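Microcin B17-processing protein McbB (Escherichia coli str. K-12 substr. MG1655, PDB 6GRH) is required to process the inactive precursor of microcin B17 (McbA) into the active antibiotic peptide. Local coordinates at residues N97-S102 with I133-S138; E113-D118 with R248-L253; I141-E146 with K154-K159; Y172-S177 with S202-S207. All coordinates share one frame; numbering follows the deposited sequence.

Contact 1: N97-S102 with I133-S138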
# COMPACT_ATOMS: atom_id res chain seq x y z
N ASN B 97 -6.12 32.23 14.00
CA ASN B 97 -6.82 31.78 15.16
C ASN B 97 -7.37 30.37 14.94
O ASN B 97 -7.59 29.99 13.80
CB ASN B 97 -7.98 32.75 15.33
CG ASN B 97 -8.85 32.40 16.49
OD1 ASN B 97 -10.08 32.37 16.36
ND2 ASN B 97 -8.22 32.06 17.62
N SER B 98 -7.55 29.62 16.03
CA SER B 98 -8.27 28.36 16.04
C SER B 98 -9.52 28.41 16.94
O SER B 98 -9.56 29.16 17.93
CB SER B 98 -7.35 27.25 16.52
OG SER B 98 -6.33 26.97 15.57
N VAL B 99 -10.53 27.63 16.58
CA VAL B 99 -11.69 27.39 17.44
C VAL B 99 -11.89 25.89 17.52
O VAL B 99 -11.61 25.18 16.57
CB VAL B 99 -12.98 28.08 16.94
CG1 VAL B 99 -12.83 29.58 16.98
CG2 VAL B 99 -13.39 27.67 15.54
N ILE B 100 -12.36 25.42 18.66
CA ILE B 100 -12.73 24.02 18.83
C ILE B 100 -14.25 23.95 18.96
O ILE B 100 -14.83 24.62 19.81
CB ILE B 100 -12.05 23.39 20.05
CG1 ILE B 100 -10.55 23.40 19.84
CG2 ILE B 100 -12.56 21.96 20.25
CD1 ILE B 100 -9.77 22.88 21.02
N ILE B 101 -14.88 23.20 18.06
CA ILE B 101 -16.33 22.98 18.09
C ILE B 101 -16.52 21.52 18.50
O ILE B 101 -15.88 20.61 17.91
CB ILE B 101 -17.02 23.27 16.73
CG1 ILE B 101 -16.78 24.72 16.28
CG2 ILE B 101 -18.51 23.02 16.85
CD1 ILE B 101 -17.38 25.14 14.95
N SER B 102 -17.34 21.28 19.50
CA SER B 102 -17.45 19.91 20.02
C SER B 102 -18.77 19.60 20.65
O SER B 102 -19.46 20.50 21.13
CB SER B 102 -16.34 19.65 21.05
OG SER B 102 -16.22 18.27 21.37
N ILE B 133 -23.66 29.98 15.43
CA ILE B 133 -22.22 29.88 15.63
C ILE B 133 -21.55 30.78 14.57
O ILE B 133 -21.79 30.59 13.39
CB ILE B 133 -21.73 28.41 15.45
CG1 ILE B 133 -22.43 27.44 16.42
CG2 ILE B 133 -20.22 28.30 15.64
CD1 ILE B 133 -22.20 25.96 16.10
N ASN B 134 -20.76 31.76 14.99
CA ASN B 134 -19.96 32.59 14.07
C ASN B 134 -18.46 32.27 14.16
O ASN B 134 -17.97 31.99 15.26
CB ASN B 134 -20.14 34.07 14.40
N VAL B 135 -17.74 32.33 13.03
CA VAL B 135 -16.27 32.22 12.98
C VAL B 135 -15.67 33.29 12.05
O VAL B 135 -16.16 33.49 10.94
CB VAL B 135 -15.82 30.82 12.49
CG1 VAL B 135 -14.30 30.72 12.44
CG2 VAL B 135 -16.38 29.72 13.39
N SER B 136 -14.58 33.92 12.48
CA SER B 136 -13.86 34.94 11.69
C SER B 136 -13.03 34.41 10.50
O SER B 136 -12.82 33.20 10.38
CB SER B 136 -12.87 35.67 12.59
OG SER B 136 -13.53 36.25 13.71
N ASP B 137 -12.53 35.34 9.68
CA ASP B 137 -11.56 35.08 8.59
C ASP B 137 -10.28 34.35 9.06
O ASP B 137 -9.76 34.58 10.16
CB ASP B 137 -11.13 36.39 7.88
CG ASP B 137 -12.21 36.96 6.93
OD1 ASP B 137 -13.38 36.54 7.00
OD2 ASP B 137 -11.88 37.85 6.09
N SER B 138 -9.78 33.47 8.19
CA SER B 138 -8.51 32.79 8.41
C SER B 138 -8.45 32.02 9.74
O SER B 138 -7.45 32.07 10.43
CB SER B 138 -7.34 33.78 8.32
OG SER B 138 -7.41 34.49 7.12
O HOH W 1 -13.17 32.93 15.06
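Val99 meets Val135 through one methyl from each, and the first torsions select which. In Val135, CG1 stands anti to the backbone N (chi1 -180°), which leaves CG2 beside that N and directed at the strand. In Val99, chi1 of -65° puts CG1 anti to the carbonyl carbon and leaves CG2 between the backbone N and that carbon, facing Val135; Val99 CG2 and Val135 CG2 come within 4.2 Å. A second apolar pair forms two residues further along each segment. Ile101 is extended through chi2 (179°), carrying its terminal carbon outward, and Ile101 CD1 lies 4.3 Å from Ile133 CG2. Both separations are ordinary van der Waals spacings without strain.

The backbones run roughly antiparallel but diverge: Asn97 CA and Ser138 CA are 7.0 Å apart, whereas Ile101 CA and Ile133 CA are 9.4 Å apart. The wider spacing accommodates the paired branched side chains. Direct polar links between the two segments are absent. Instead, a water accepts from Ser136 N at 3.1 Å and gives a weak bond to Asn97 OD1 at 3.4 Å. The stronger partner of that amide oxygen is the Ser123 hydroxyl, so the water is only a secondary link.

Residues 133-138 belong to the loop leading into strand 139-144, the parallel neighbour of strand 97-102, with which Asn97 and Val99 share backbone hydrogen bonds to Leu140. Val99 and Ile101 point to the loop on the sheet face that helix 150-160 also covers: Ile133 also packs on Ile126 of strand 122-127, Ile101 on Ile156, and Val135 on Phe160, the latter two in that helix.

Contact 2: E113-D118 with R248-L253. With EDO (1,2-ethanediol), chain J.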
# COMPACT_ATOMS: atom_id res chain seq x y z
N GLU B 113 -6.60 28.21 28.23
CA GLU B 113 -5.59 28.80 29.10
C GLU B 113 -4.33 27.93 29.19
O GLU B 113 -3.22 28.47 29.13
CB GLU B 113 -6.16 29.14 30.48
CG GLU B 113 -5.68 30.49 31.00
CD GLU B 113 -6.27 31.67 30.22
OE1 GLU B 113 -5.51 32.42 29.56
OE2 GLU B 113 -7.50 31.85 30.28
N GLN B 114 -4.49 26.61 29.30
CA GLN B 114 -3.34 25.69 29.33
C GLN B 114 -2.50 25.73 28.07
O GLN B 114 -1.26 25.76 28.15
CB GLN B 114 -3.79 24.24 29.50
CG GLN B 114 -4.33 23.91 30.88
CD GLN B 114 -4.94 22.52 30.94
OE1 GLN B 114 -4.91 21.73 29.96
NE2 GLN B 114 -5.51 22.21 32.10
N TRP B 115 -3.16 25.73 26.92
CA TRP B 115 -2.46 25.52 25.67
C TRP B 115 -1.73 26.75 25.16
O TRP B 115 -0.90 26.63 24.27
CB TRP B 115 -3.37 24.90 24.60
CG TRP B 115 -3.88 23.50 24.96
CD1 TRP B 115 -3.55 22.76 26.06
CD2 TRP B 115 -4.80 22.70 24.21
NE1 TRP B 115 -4.23 21.55 26.04
CE2 TRP B 115 -5.00 21.49 24.91
CE3 TRP B 115 -5.51 22.91 23.02
CZ2 TRP B 115 -5.85 20.47 24.46
CZ3 TRP B 115 -6.37 21.87 22.56
CH2 TRP B 115 -6.53 20.69 23.29
N LYS B 116 -1.97 27.92 25.77
CA LYS B 116 -1.14 29.11 25.54
C LYS B 116 0.33 28.86 25.85
O LYS B 116 1.20 29.41 25.17
CB LYS B 116 -1.65 30.32 26.34
CG LYS B 116 -2.99 30.84 25.86
CD LYS B 116 -3.40 32.12 26.61
CE LYS B 116 -4.69 32.73 26.06
NZ LYS B 116 -4.76 32.80 24.56
N CYS B 117 0.63 28.02 26.83
CA CYS B 117 2.03 27.74 27.14
C CYS B 117 2.69 26.78 26.14
O CYS B 117 3.89 26.51 26.27
CB CYS B 117 2.18 27.25 28.57
SG CYS B 117 1.56 25.60 28.89
N ASP B 118 1.91 26.26 25.18
CA ASP B 118 2.43 25.56 24.01
C ASP B 118 2.33 26.46 22.78
O ASP B 118 2.48 25.99 21.65
CB ASP B 118 1.61 24.27 23.81
CG ASP B 118 1.52 23.43 25.09
OD1 ASP B 118 2.51 22.75 25.44
OD2 ASP B 118 0.47 23.46 25.77
N ARG B 248 -1.07 18.50 20.55
CA ARG B 248 0.14 18.42 19.77
C ARG B 248 -0.08 18.67 18.30
O ARG B 248 0.76 19.29 17.66
CB ARG B 248 0.86 17.10 19.95
CG ARG B 248 1.45 16.95 21.32
CD ARG B 248 2.44 18.07 21.66
NE ARG B 248 3.30 17.64 22.75
CZ ARG B 248 3.97 18.43 23.57
NH1 ARG B 248 3.94 19.76 23.46
NH2 ARG B 248 4.72 17.86 24.50
N ARG B 249 -1.22 18.25 17.78
CA ARG B 249 -1.53 18.53 16.41
C ARG B 249 -1.75 20.03 16.16
O ARG B 249 -1.23 20.59 15.19
CB ARG B 249 -2.70 17.64 15.94
CG ARG B 249 -2.99 17.78 14.46
CD ARG B 249 -1.91 17.11 13.64
NE ARG B 249 -2.19 17.27 12.23
CZ ARG B 249 -1.36 17.75 11.30
NH1 ARG B 249 -0.10 18.11 11.58
NH2 ARG B 249 -1.80 17.84 10.05
N LEU B 250 -2.51 20.68 17.01
CA LEU B 250 -2.68 22.13 16.92
C LEU B 250 -1.36 22.85 17.05
O LEU B 250 -1.10 23.85 16.35
CB LEU B 250 -3.65 22.65 17.98
CG LEU B 250 -5.14 22.64 17.66
CD1 LEU B 250 -5.92 23.04 18.91
CD2 LEU B 250 -5.49 23.54 16.48
N GLN B 251 -0.53 22.37 17.98
CA GLN B 251 0.80 22.92 18.19
C GLN B 251 1.65 22.83 16.93
O GLN B 251 2.26 23.83 16.54
CB GLN B 251 1.45 22.28 19.39
CG GLN B 251 2.82 22.85 19.73
CD GLN B 251 3.34 22.38 21.07
OE1 GLN B 251 2.70 21.57 21.76
NE2 GLN B 251 4.45 22.95 21.48
N GLU B 252 1.64 21.66 16.26
CA GLU B 252 2.36 21.49 15.01
C GLU B 252 1.96 22.51 13.96
O GLU B 252 2.81 23.04 13.26
CB GLU B 252 2.12 20.11 14.38
CG GLU B 252 2.79 18.97 15.05
CD GLU B 252 2.29 17.60 14.57
OE1 GLU B 252 1.56 17.51 13.56
OE2 GLU B 252 2.63 16.60 15.25
N LEU B 253 0.66 22.74 13.86
CA LEU B 253 0.08 23.57 12.81
C LEU B 253 0.16 25.07 13.09
O LEU B 253 0.45 25.83 12.17
CB LEU B 253 -1.39 23.19 12.56
CG LEU B 253 -1.59 21.79 11.94
CD1 LEU B 253 -3.03 21.35 12.11
CD2 LEU B 253 -1.19 21.77 10.49
C1 EDO J . 5.82 20.08 26.92
O1 EDO J . 6.50 20.06 25.66
C2 EDO J . 6.39 18.96 27.78
O2 EDO J . 5.53 18.67 28.88
O HOH W 2 4.95 22.70 24.50
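Asp118 and Gln251 make the main approach, with Asp118 CB 3.6 Å from Gln251 OE1 and the two side chains crossing at about a right angle. Beside them, Trp115 CZ3 touches Leu250 CD1 at 3.9 Å, the methyl lying obliquely to the indole. The charged pair is looser: Asp118 OD1 and Arg248 NH1 stand 3.9 Å apart, a long salt bridge, and the carboxylate and guanidinium planes are turned 86° to each other. A water fills in for a direct bond. It donates to Asp118 OD1 at 2.6 Å and accepts from Gln251 NE2 at 3.1 Å, with a longer bond from Arg248 NH1.

All this happens where the short helix 111-115 gives way to a turn that rests on helix 236-254, the long helix packed against the mixed sheet; Leu250 reaches Trp142 of strand 139-144 with the same side chain that meets Trp115.

The next shell fixes the polar groups. One helical turn apart, Arg248 NH1 donates to Gln251 OE1 at 2.8 Å, an N-H...O angle of 156°, with the oxygen in the guanidinium plane. The Arg248 chain, whose CB points away from residues 113-118, is bent at chi2 (-58°), which helps turn its end back to the contact. Arg248 NH2 also holds O1 of an ethanediol, probably from the crystallisation liquor, at 3.1 Å. Thr256 O takes a bond from Gln251 NE2, while Thr256 is tied to Asp118 by a backbone bond. Farther out, Arg248 NE donates to Leu274 O of a second McbB subunit, and Gln114 NE2 to Glu236 of that subunit.

Contact 3: I141-E146 with K154-K159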
# COMPACT_ATOMS: atom_id res chain seq x y z
N ILE B 141 -10.81 25.60 12.09
CA ILE B 141 -11.91 25.05 12.86
C ILE B 141 -11.62 23.58 13.16
O ILE B 141 -11.57 22.75 12.23
CB ILE B 141 -13.25 25.19 12.11
CG1 ILE B 141 -13.52 26.66 11.77
CG2 ILE B 141 -14.38 24.56 12.91
CD1 ILE B 141 -14.77 26.91 10.96
N TRP B 142 -11.45 23.27 14.44
CA TRP B 142 -11.31 21.90 14.90
C TRP B 142 -12.66 21.39 15.37
O TRP B 142 -13.20 21.90 16.34
CB TRP B 142 -10.28 21.79 16.03
CG TRP B 142 -9.88 20.35 16.28
CD1 TRP B 142 -10.72 19.32 16.65
CD2 TRP B 142 -8.58 19.78 16.14
NE1 TRP B 142 -10.01 18.16 16.77
CE2 TRP B 142 -8.71 18.39 16.43
CE3 TRP B 142 -7.33 20.29 15.81
CZ2 TRP B 142 -7.63 17.51 16.40
CZ3 TRP B 142 -6.25 19.42 15.76
CH2 TRP B 142 -6.41 18.04 16.05
N LEU B 143 -13.21 20.39 14.68
CA LEU B 143 -14.47 19.77 15.09
C LEU B 143 -14.20 18.42 15.73
O LEU B 143 -13.72 17.53 15.05
CB LEU B 143 -15.38 19.62 13.89
CG LEU B 143 -16.70 18.87 14.04
CD1 LEU B 143 -17.62 19.50 15.08
CD2 LEU B 143 -17.39 18.82 12.67
N HIS B 144 -14.51 18.27 17.01
CA HIS B 144 -14.24 17.04 17.74
C HIS B 144 -15.57 16.45 18.18
O HIS B 144 -16.31 17.10 18.91
CB HIS B 144 -13.32 17.30 18.93
CG HIS B 144 -13.13 16.10 19.80
ND1 HIS B 144 -12.37 15.02 19.41
CD2 HIS B 144 -13.65 15.78 21.00
CE1 HIS B 144 -12.41 14.10 20.35
NE2 HIS B 144 -13.15 14.55 21.35
N LEU B 145 -15.83 15.21 17.77
CA LEU B 145 -17.07 14.50 18.10
C LEU B 145 -16.83 13.16 18.80
O LEU B 145 -16.15 12.29 18.25
CB LEU B 145 -17.87 14.24 16.82
CG LEU B 145 -18.32 15.49 16.07
CD1 LEU B 145 -19.02 15.13 14.78
CD2 LEU B 145 -19.23 16.33 16.95
N GLU B 146 -17.36 13.01 20.02
CA GLU B 146 -17.51 11.70 20.66
C GLU B 146 -18.68 10.93 20.09
O GLU B 146 -18.59 9.72 19.84
CB GLU B 146 -17.66 11.82 22.18
CG GLU B 146 -16.34 12.03 22.87
CD GLU B 146 -16.33 11.81 24.38
OE1 GLU B 146 -17.26 11.21 24.97
OE2 GLU B 146 -15.31 12.22 24.95
N LYS B 154 -21.58 17.97 8.01
CA LYS B 154 -22.19 18.63 6.87
C LYS B 154 -22.71 20.04 7.23
O LYS B 154 -22.52 20.97 6.45
CB LYS B 154 -23.32 17.75 6.34
CG LYS B 154 -24.07 18.27 5.14
CD LYS B 154 -25.04 17.17 4.68
CE LYS B 154 -25.97 17.65 3.59
NZ LYS B 154 -25.28 17.50 2.27
N ARG B 155 -23.32 20.17 8.40
CA ARG B 155 -23.77 21.48 8.90
C ARG B 155 -22.59 22.48 9.05
O ARG B 155 -22.70 23.63 8.64
CB ARG B 155 -24.46 21.30 10.25
CG ARG B 155 -24.90 22.60 10.93
CD ARG B 155 -25.14 22.38 12.41
NE ARG B 155 -25.34 23.63 13.16
CZ ARG B 155 -25.23 23.75 14.48
NH1 ARG B 155 -24.92 22.70 15.24
NH2 ARG B 155 -25.42 24.94 15.06
N ILE B 156 -21.49 22.02 9.64
CA ILE B 156 -20.32 22.88 9.85
C ILE B 156 -19.69 23.31 8.51
O ILE B 156 -19.32 24.49 8.31
CB ILE B 156 -19.28 22.19 10.80
CG1 ILE B 156 -19.86 21.96 12.20
CG2 ILE B 156 -18.01 23.02 10.91
CD1 ILE B 156 -20.39 23.22 12.89
N TYR B 157 -19.56 22.36 7.58
CA TYR B 157 -19.09 22.70 6.24
C TYR B 157 -20.02 23.69 5.55
O TYR B 157 -19.56 24.65 4.93
CB TYR B 157 -18.89 21.45 5.39
CG TYR B 157 -17.64 20.60 5.67
CD1 TYR B 157 -16.69 20.95 6.66
CD2 TYR B 157 -17.42 19.44 4.93
CE1 TYR B 157 -15.56 20.15 6.88
CE2 TYR B 157 -16.31 18.65 5.16
CZ TYR B 157 -15.37 19.00 6.12
OH TYR B 157 -14.26 18.21 6.28
N SER B 158 -21.33 23.44 5.64
CA SER B 158 -22.33 24.27 4.99
C SER B 158 -22.25 25.72 5.48
O SER B 158 -22.30 26.63 4.70
CB SER B 158 -23.71 23.67 5.24
OG SER B 158 -24.68 24.44 4.63
N LYS B 159 -22.08 25.89 6.79
CA LYS B 159 -21.93 27.22 7.38
C LYS B 159 -20.60 27.92 7.06
O LYS B 159 -20.60 29.12 6.79
CB LYS B 159 -22.11 27.13 8.89
CG LYS B 159 -23.52 26.78 9.30
CD LYS B 159 -23.66 26.40 10.77
CE LYS B 159 -23.13 27.48 11.70
NZ LYS B 159 -23.67 28.83 11.40
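Strand 139-144 and helix 150-160 are the first two elements of a beta-alpha-beta unit completed by strand 167-174, and their interface here turns on Ile156. That one side chain meets two residues spaced i and i+2 on the same face of the strand. Ile156 CG1, beside its backbone N (chi1 -63°), lies 4.0 Å from Leu143 CD2; Ile156 CG2, the other branch, anti to the backbone N, comes 4.4 Å from Ile141 CG2. The forked beta carbon therefore lets a single helical residue span both strand positions. Leu143 has CG anti to the backbone N (chi1 174°), and the Leu143 and Ile156 side chains cross obliquely.

All three residues are buried and the contact is wholly apolar. Ile156 contributes 65 of the 123 Å² buried between the segments, more than either strand residue. Phe168 of strand 167-174 extends the packing, touching Ile141 and Ile156. The next helical residue, Tyr157, turns its hydroxyl to Gln170 and to the backbone N of His193, close in sequence to the zinc ligands Cys192 and Cys195.

A helix laid on a sheet by branched aliphatic residues is typical of a beta-alpha-beta crossover between neighbouring parallel strands, consistent with a Rossmann-like alpha/beta domain.

Contact 4: Y172-S177 with S202-S207. With SO4 (sulfate ion), chain G.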
# COMPACT_ATOMS: atom_id res chain seq x y z
N TYR B 172 -12.65 12.19 15.72
CA TYR B 172 -13.77 11.28 15.99
C TYR B 172 -13.17 9.88 16.22
O TYR B 172 -11.97 9.67 16.03
CB TYR B 172 -14.79 11.28 14.81
CG TYR B 172 -14.14 10.99 13.48
CD1 TYR B 172 -13.52 12.00 12.76
CD2 TYR B 172 -14.07 9.69 13.00
CE1 TYR B 172 -12.89 11.74 11.56
CE2 TYR B 172 -13.43 9.42 11.81
CZ TYR B 172 -12.85 10.43 11.10
OH TYR B 172 -12.20 10.15 9.94
N TYR B 173 -14.02 8.95 16.64
CA TYR B 173 -13.62 7.62 17.01
C TYR B 173 -14.22 6.62 16.05
O TYR B 173 -15.35 6.76 15.63
CB TYR B 173 -14.00 7.32 18.45
CG TYR B 173 -13.35 8.29 19.42
CD1 TYR B 173 -12.12 8.01 20.00
CD2 TYR B 173 -13.96 9.52 19.72
CE1 TYR B 173 -11.51 8.90 20.89
CE2 TYR B 173 -13.37 10.43 20.60
CZ TYR B 173 -12.13 10.12 21.18
OH TYR B 173 -11.55 11.02 22.03
N LEU B 174 -13.45 5.61 15.70
CA LEU B 174 -13.90 4.56 14.80
C LEU B 174 -13.29 3.28 15.30
O LEU B 174 -12.06 3.19 15.36
CB LEU B 174 -13.47 4.82 13.36
CG LEU B 174 -13.74 3.71 12.33
CD1 LEU B 174 -15.22 3.39 12.25
CD2 LEU B 174 -13.18 4.14 10.98
N LYS B 175 -14.16 2.36 15.69
CA LYS B 175 -13.80 1.06 16.26
C LYS B 175 -12.89 1.25 17.48
O LYS B 175 -13.34 1.81 18.47
CB LYS B 175 -13.22 0.17 15.16
CG LYS B 175 -14.28 -0.15 14.11
CD LYS B 175 -13.80 -1.23 13.15
CE LYS B 175 -14.90 -1.67 12.20
NZ LYS B 175 -14.68 -3.09 11.80
N GLU B 176 -11.62 0.85 17.41
CA GLU B 176 -10.70 1.06 18.54
C GLU B 176 -9.71 2.19 18.27
O GLU B 176 -8.66 2.24 18.92
CB GLU B 176 -9.96 -0.25 18.84
CG GLU B 176 -10.89 -1.37 19.26
CD GLU B 176 -10.19 -2.71 19.42
OE1 GLU B 176 -9.29 -3.04 18.61
OE2 GLU B 176 -10.58 -3.45 20.36
N SER B 177 -10.01 3.07 17.31
CA SER B 177 -9.12 4.15 16.97
C SER B 177 -9.68 5.53 17.23
O SER B 177 -10.91 5.75 17.21
CB SER B 177 -8.71 4.08 15.50
OG SER B 177 -9.81 4.42 14.67
N SER B 202 -13.63 1.75 3.86
CA SER B 202 -13.12 0.82 2.85
C SER B 202 -12.06 -0.12 3.40
O SER B 202 -12.17 -1.33 3.24
CB SER B 202 -12.55 1.59 1.65
OG SER B 202 -11.22 2.07 1.88
N ARG B 203 -11.04 0.44 4.05
CA ARG B 203 -9.97 -0.37 4.69
C ARG B 203 -10.52 -1.35 5.72
O ARG B 203 -9.99 -2.46 5.85
CB ARG B 203 -8.88 0.51 5.31
CG ARG B 203 -7.87 -0.24 6.19
CD ARG B 203 -6.73 0.66 6.66
NE ARG B 203 -5.91 1.08 5.51
CZ ARG B 203 -5.15 2.17 5.46
NH1 ARG B 203 -5.07 3.01 6.49
NH2 ARG B 203 -4.46 2.44 4.35
N GLU B 204 -11.58 -0.98 6.45
CA GLU B 204 -12.17 -1.89 7.47
C GLU B 204 -13.02 -3.04 6.91
O GLU B 204 -13.34 -3.99 7.64
CB GLU B 204 -13.01 -1.12 8.49
CG GLU B 204 -12.23 -0.03 9.23
CD GLU B 204 -11.36 -0.52 10.37
OE1 GLU B 204 -11.14 -1.74 10.54
OE2 GLU B 204 -10.89 0.36 11.12
N GLU B 205 -13.42 -2.96 5.64
CA GLU B 205 -14.20 -4.03 5.03
C GLU B 205 -13.27 -5.21 4.78
O GLU B 205 -12.12 -5.02 4.39
CB GLU B 205 -14.85 -3.56 3.72
N LYS B 206 -13.75 -6.43 5.02
CA LYS B 206 -12.94 -7.65 4.87
C LYS B 206 -13.03 -8.20 3.43
O LYS B 206 -13.38 -9.36 3.21
CB LYS B 206 -13.39 -8.71 5.88
N SER B 207 -12.69 -7.34 2.47
CA SER B 207 -12.79 -7.63 1.04
C SER B 207 -11.45 -7.96 0.39
O SER B 207 -11.42 -8.36 -0.77
CB SER B 207 -13.35 -6.41 0.32
OG SER B 207 -12.46 -5.32 0.48
S SO4 G . -5.71 -0.52 2.14
O1 SO4 G . -5.40 -1.29 3.36
O2 SO4 G . -5.73 -1.40 0.95
O3 SO4 G . -7.07 0.06 2.29
O4 SO4 G . -4.68 0.51 1.96
O HOH W 3 -10.58 2.16 12.84
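Leu174 O accepts from three donors, one of which connects it to Glu204. Ser177 OG gives it a bond of 2.7 Å, in the carbonyl plane and on a lone pair, with a C=O...donor angle of 143°. Ser177 N approaches the same Leu174 O to 2.8 Å. The third donor is a water 3.1 Å from Leu174 O, which also donates to Glu204 OE2 over a short 2.5 Å.

The direct contact is between Lys175 and Glu204. The lysine is extended beyond CG while the glutamate is bent at chi2, and the two side chains slide past one another in opposite directions. Consequently aliphatic carbon rather than ammonium lies nearest the carboxylate: Lys175 CD is 3.8 Å from Glu204 OE1. Lys175 NZ is 4.0 Å from Glu204 OE1, a long salt bridge that is probably weak at this exposed edge.

Leu174 to Ser177 form a type II' turn, Lys175 having the positive phi (56°, psi -112°) of its second position. With Leu174 N also donating to Ser177 O, this is the two-residue connection of the beta hairpin formed by strands 167-174 and 177-180. Glu204 sits near the end of helix 193-204, whose first turn carries the zinc ligand Cys195, with Cys192 just before it. Arg179, on the returning strand, bonds Ser177 OG and forms a long, weak ion pair with Glu204.

Arg203 grips a sulfate, probably from the crystallisation liquor: NE to O1 at 3.2 Å and NH2 to O4 at 3.1 Å. Arg199 shares the anion, and Glu282 pairs with Arg203 NH1.

From the N terminus, strand 97-102 opens contact 1, and residues 113-118 open contact 2 before contact 1 closes at 133-138; these two therefore cross. Contact 2 does not close until 248-253, and the short loops of contacts 3 and 4, one after the other, lie within its span. Neighbouring strands of one mixed sheet join contacts 1, 3 and 4: Ile101 N is 2.7 Å from Trp142 O, a probable hydrogen bond, and Tyr173 packs on His144. Contact 2 brings the long helix 236-254 onto that sheet, with Arg249 CB 3.7 Å from Trp142 CH2. Contacts 1 and 4 do not touch, their nearest atoms being about 8 Å apart.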